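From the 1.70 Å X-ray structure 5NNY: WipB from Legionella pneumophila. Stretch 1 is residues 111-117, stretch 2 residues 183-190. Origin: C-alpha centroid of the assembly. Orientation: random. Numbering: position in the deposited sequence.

Stretch 1 111-117: LLQALYD
Stretch 2, residues 183-190: HQVYKKHL

Residues 111-117 form regular α-helix, phi/psi near -60/-45, with hydrogen bonds Leu115 N to Leu111 O (2.9 Å), Tyr116 N to Leu112 O (2.9 Å) and Asp117 N to Gln113 O (2.8 Å). The second stretch runs crosswise to it: 183-186 are helical with a wider pi-type turn, then Lys187 (-71/-30), Lys188 (-81/-4) and His189 (-105/4; N to Tyr186 O 3.1 Å) lead to extended Leu190 (-80/139). The nearest CA atoms are those of Gln113 and Val185, 6.1 Å apart; no direct hydrogen bond crosses, and the contact buries 310 Å². Tyr116 and Val185 cover the most surface. Val185 (-124/-61, chi1 t) makes apolar contacts, CG1 to Leu112 CB 4.1 Å and CG2 to Tyr116 CD2 3.7 Å; CG1 also lies in van der Waals contact with Leu112 O (3.7 Å). The CA-to-CB bond of Leu112 (m, t) points toward the second stretch; its CD1 sits 3.9 Å from Tyr186 CD1, at the edge of that ring (chi1 t). Tyr116 (chi1 163°, chi2 78°) carries Gln184 O over one ring face, 3.7 Å from CZ. A water links Tyr116 OH, 3.2 Å away, to Gln184, donating to O (2.8 Å) and OE1 (3.1 Å). The His189 ring (chi1 m, chi2 85°) meets Tyr116 rim to rim, His189 CE1 3.4 Å from Tyr116 CD1, centroids 5.7 Å apart, planes at 81°; His189 ND1 donates to Val185 O (2.8 Å), tying the imidazole back to that carbonyl.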

ATOM      1  N   LEU A 111      -0.893  12.181   3.407  1.00 15.40           N
ATOM      2  CA  LEU A 111      -2.340  11.965   3.430  1.00 17.58           C
ATOM      3  C   LEU A 111      -2.706  10.838   4.382  1.00 22.03           C
ATOM      4  O   LEU A 111      -3.649  10.967   5.169  1.00 20.08           O
ATOM      5  CB  LEU A 111      -2.870  11.671   2.022  1.00 17.16           C
ATOM      6  CG  LEU A 111      -3.128  12.931   1.188  1.00 28.36           C
ATOM      7  CD1 LEU A 111      -3.437  12.564  -0.237  1.00 20.73           C
ATOM      8  CD2 LEU A 111      -4.287  13.765   1.778  1.00 28.39           C
ATOM      9  N   LEU A 112      -1.982   9.717   4.307  1.00 18.83           N
ATOM     10  CA  LEU A 112      -2.203   8.626   5.248  1.00 14.84           C
ATOM     11  C   LEU A 112      -2.018   9.093   6.687  1.00 14.99           C
ATOM     12  O   LEU A 112      -2.787   8.712   7.572  1.00 18.66           O
ATOM     13  CB  LEU A 112      -1.263   7.455   4.946  1.00 15.23           C
ATOM     14  CG  LEU A 112      -1.444   6.774   3.587  1.00 19.91           C
ATOM     15  CD1 LEU A 112      -0.407   5.657   3.364  1.00 22.40           C
ATOM     16  CD2 LEU A 112      -2.890   6.229   3.444  1.00 15.54           C
ATOM     17  N   GLN A 113      -0.981   9.892   6.948  1.00 16.60           N
ATOM     18  CA  GLN A 113      -0.742  10.382   8.307  1.00 18.62           C
ATOM     19  C   GLN A 113      -1.911  11.220   8.826  1.00 20.62           C
ATOM     20  O   GLN A 113      -2.342  11.062   9.975  1.00 20.84           O
ATOM     21  CB  GLN A 113       0.551  11.190   8.328  1.00 20.54           C
ATOM     22  CG  GLN A 113       0.997  11.673   9.701  1.00 21.37           C
ATOM     23  CD  GLN A 113       2.317  12.415   9.584  1.00 19.85           C
ATOM     24  OE1 GLN A 113       2.467  13.262   8.712  1.00 26.20           O
ATOM     25  NE2 GLN A 113       3.282  12.077  10.433  1.00 28.25           N
ATOM     26  N   ALA A 114      -2.444  12.111   7.990  1.00 21.06           N
ATOM     27  CA  ALA A 114      -3.602  12.908   8.394  1.00 21.54           C
ATOM     28  C   ALA A 114      -4.834  12.035   8.615  1.00 26.80           C
ATOM     29  O   ALA A 114      -5.599  12.257   9.561  1.00 22.11           O
ATOM     30  CB  ALA A 114      -3.898  13.976   7.345  1.00 18.25           C
ATOM     31  N   LEU A 115      -5.050  11.043   7.750  1.00 22.02           N
ATOM     32  CA  LEU A 115      -6.158  10.114   7.965  1.00 23.74           C
ATOM     33  C   LEU A 115      -6.037   9.448   9.330  1.00 23.95           C
ATOM     34  O   LEU A 115      -7.002   9.403  10.108  1.00 25.90           O
ATOM     35  CB  LEU A 115      -6.191   9.071   6.844  1.00 23.29           C
ATOM     36  CG  LEU A 115      -6.701   9.567   5.494  1.00 29.27           C
ATOM     37  CD1 LEU A 115      -6.523   8.511   4.404  1.00 22.72           C
ATOM     38  CD2 LEU A 115      -8.182   9.992   5.597  1.00 19.40           C
ATOM     39  N   TYR A 116      -4.840   8.972   9.660  1.00 18.73           N
ATOM     40  CA  TYR A 116      -4.635   8.274  10.925  1.00 22.48           C
ATOM     41  C   TYR A 116      -4.785   9.231  12.111  1.00 28.26           C
ATOM     42  O   TYR A 116      -5.507   8.943  13.078  1.00 24.49           O
ATOM     43  CB  TYR A 116      -3.253   7.596  10.912  1.00 18.72           C
ATOM     44  CG  TYR A 116      -2.726   7.177  12.277  1.00 25.06           C
ATOM     45  CD1 TYR A 116      -3.194   6.025  12.895  1.00 32.00           C
ATOM     46  CD2 TYR A 116      -1.757   7.936  12.939  1.00 31.16           C
ATOM     47  CE1 TYR A 116      -2.715   5.634  14.132  1.00 31.93           C
ATOM     48  CE2 TYR A 116      -1.267   7.552  14.183  1.00 26.81           C
ATOM     49  CZ  TYR A 116      -1.755   6.395  14.769  1.00 35.77           C
ATOM     50  OH  TYR A 116      -1.290   5.991  16.003  1.00 47.19           O
ATOM     51  N   ASP A 117      -4.122  10.388  12.041  1.00 21.61           N
ATOM     52  CA  ASP A 117      -4.116  11.323  13.158  1.00 22.78           C
ATOM     53  C   ASP A 117      -5.512  11.849  13.471  1.00 22.99           C
ATOM     54  O   ASP A 117      -5.791  12.193  14.620  1.00 22.60           O
ATOM     55  CB  ASP A 117      -3.172  12.485  12.862  1.00 29.78           C
ATOM     56  CG  ASP A 117      -3.033  13.432  14.035  1.00 43.01           C
ATOM     57  OD1 ASP A 117      -2.646  12.964  15.129  1.00 46.73           O
ATOM     58  OD2 ASP A 117      -3.303  14.640  13.861  1.00 45.23           O
ATOM     59  N   HIS A 183       6.479   3.540  10.482  1.00 22.95           N
ATOM     60  CA  HIS A 183       6.266   2.776  11.708  1.00 18.02           C
ATOM     61  C   HIS A 183       4.982   3.186  12.431  1.00 17.73           C
ATOM     62  O   HIS A 183       4.274   2.330  12.978  1.00 21.93           O
ATOM     63  CB  HIS A 183       7.478   2.954  12.637  1.00 19.02           C
ATOM     64  CG  HIS A 183       8.726   2.283  12.142  1.00 24.12           C
ATOM     65  ND1 HIS A 183       8.908   0.918  12.197  1.00 29.38           N
ATOM     66  CD2 HIS A 183       9.857   2.790  11.594  1.00 27.24           C
ATOM     67  CE1 HIS A 183      10.092   0.612  11.695  1.00 23.71           C
ATOM     68  NE2 HIS A 183      10.690   1.731  11.327  1.00 32.07           N
ATOM     69  N   GLN A 184       4.673   4.484  12.460  1.00 20.76           N
ATOM     70  CA  GLN A 184       3.541   4.960  13.259  1.00 29.35           C
ATOM     71  C   GLN A 184       2.212   4.841  12.528  1.00 28.20           C
ATOM     72  O   GLN A 184       1.155   4.764  13.163  1.00 26.80           O
ATOM     73  CB  GLN A 184       3.765   6.419  13.661  1.00 28.64           C
ATOM     74  CG  GLN A 184       4.908   6.586  14.613  1.00 33.03           C
ATOM     75  CD  GLN A 184       4.626   5.916  15.940  1.00 53.72           C
ATOM     76  OE1 GLN A 184       3.515   6.011  16.474  1.00 62.40           O
ATOM     77  NE2 GLN A 184       5.622   5.219  16.475  1.00 54.92           N
ATOM     78  N   VAL A 185       2.243   4.846  11.207  1.00 21.33           N
ATOM     79  CA  VAL A 185       1.040   4.968  10.400  1.00 16.57           C
ATOM     80  C   VAL A 185       0.912   3.798   9.439  1.00 22.70           C
ATOM     81  O   VAL A 185      -0.058   3.034   9.490  1.00 25.52           O
ATOM     82  CB  VAL A 185       1.033   6.301   9.627  1.00 20.55           C
ATOM     83  CG1 VAL A 185      -0.201   6.383   8.732  1.00 26.65           C
ATOM     84  CG2 VAL A 185       1.072   7.472  10.618  1.00 22.04           C
ATOM     85  N   TYR A 186       1.891   3.654   8.553  1.00 16.34           N
ATOM     86  CA  TYR A 186       1.710   2.763   7.410  1.00 19.60           C
ATOM     87  C   TYR A 186       1.627   1.297   7.826  1.00 24.13           C
ATOM     88  O   TYR A 186       0.678   0.583   7.453  1.00 22.90           O
ATOM     89  CB  TYR A 186       2.845   2.975   6.403  1.00 19.15           C
ATOM     90  CG  TYR A 186       2.679   2.139   5.146  1.00 21.84           C
ATOM     91  CD1 TYR A 186       1.881   2.592   4.089  1.00 15.94           C
ATOM     92  CD2 TYR A 186       3.347   0.915   5.001  1.00 20.73           C
ATOM     93  CE1 TYR A 186       1.729   1.843   2.925  1.00 20.98           C
ATOM     94  CE2 TYR A 186       3.192   0.154   3.839  1.00 23.11           C
ATOM     95  CZ  TYR A 186       2.390   0.621   2.806  1.00 19.27           C
ATOM     96  OH  TYR A 186       2.256  -0.117   1.642  1.00 20.03           O
ATOM     97  N   LYS A 187       2.616   0.817   8.582  1.00 23.16           N
ATOM     98  CA  LYS A 187       2.748  -0.631   8.750  1.00 24.39           C
ATOM     99  C   LYS A 187       1.636  -1.220   9.607  1.00 21.87           C
ATOM    100  O   LYS A 187       1.279  -2.388   9.431  1.00 24.92           O
ATOM    101  CB  LYS A 187       4.120  -0.997   9.341  1.00 22.77           C
ATOM    102  CG  LYS A 187       4.318  -0.633  10.820  1.00 22.17           C
ATOM    103  CD  LYS A 187       5.660  -1.149  11.321  1.00 27.08           C
ATOM    104  CE  LYS A 187       5.840  -0.936  12.830  1.00 24.71           C
ATOM    105  NZ  LYS A 187       7.250  -1.241  13.191  1.00 21.25           N
ATOM    106  N   LYS A 188       1.090  -0.460  10.545  1.00 23.66           N
ATOM    107  CA  LYS A 188       0.053  -1.044  11.377  1.00 29.50           C
ATOM    108  C   LYS A 188      -1.315  -1.042  10.702  1.00 27.07           C
ATOM    109  O   LYS A 188      -2.261  -1.600  11.264  1.00 31.51           O
ATOM    110  CB  LYS A 188       0.018  -0.326  12.726  1.00 37.69           C
ATOM    111  CG  LYS A 188       1.261  -0.636  13.579  1.00 40.39           C
ATOM    112  CD  LYS A 188       1.546   0.420  14.655  1.00 46.75           C
ATOM    113  CE  LYS A 188       3.036   0.403  15.088  1.00 50.18           C
ATOM    114  NZ  LYS A 188       3.424  -0.782  15.921  1.00 47.63           N
ATOM    115  N   HIS A 189      -1.436  -0.460   9.508  1.00 20.59           N
ATOM    116  CA  HIS A 189      -2.677  -0.506   8.744  1.00 20.76           C
ATOM    117  C   HIS A 189      -2.592  -1.484   7.582  1.00 23.88           C
ATOM    118  O   HIS A 189      -3.545  -1.600   6.798  1.00 23.23           O
ATOM    119  CB  HIS A 189      -3.051   0.894   8.233  1.00 16.12           C
ATOM    120  CG  HIS A 189      -3.545   1.804   9.311  1.00 27.09           C
ATOM    121  ND1 HIS A 189      -2.693   2.535  10.112  1.00 26.71           N
ATOM    122  CD2 HIS A 189      -4.798   2.057   9.761  1.00 24.30           C
ATOM    123  CE1 HIS A 189      -3.400   3.228  10.986  1.00 27.03           C
ATOM    124  NE2 HIS A 189      -4.679   2.954  10.797  1.00 30.52           N
ATOM    125  N   LEU A 190      -1.478  -2.194   7.478  1.00 21.18           N
ATOM    126  CA  LEU A 190      -1.251  -3.182   6.441  1.00 18.78           C
ATOM    127  C   LEU A 190      -1.949  -4.499   6.780  1.00 22.50           C
ATOM    128  O   LEU A 190      -1.956  -4.945   7.932  1.00 25.55           O
ATOM    129  CB  LEU A 190       0.254  -3.413   6.297  1.00 23.74           C
ATOM    130  CG  LEU A 190       1.018  -3.564   4.988  1.00 30.31           C
ATOM    131  CD1 LEU A 190       0.485  -2.671   3.873  1.00 20.45           C
ATOM    132  CD2 LEU A 190       2.514  -3.275   5.240  1.00 22.43           C
TER
HETATM  133  O   HOH W   1       1.229   4.010  15.838  1.00 39.31           O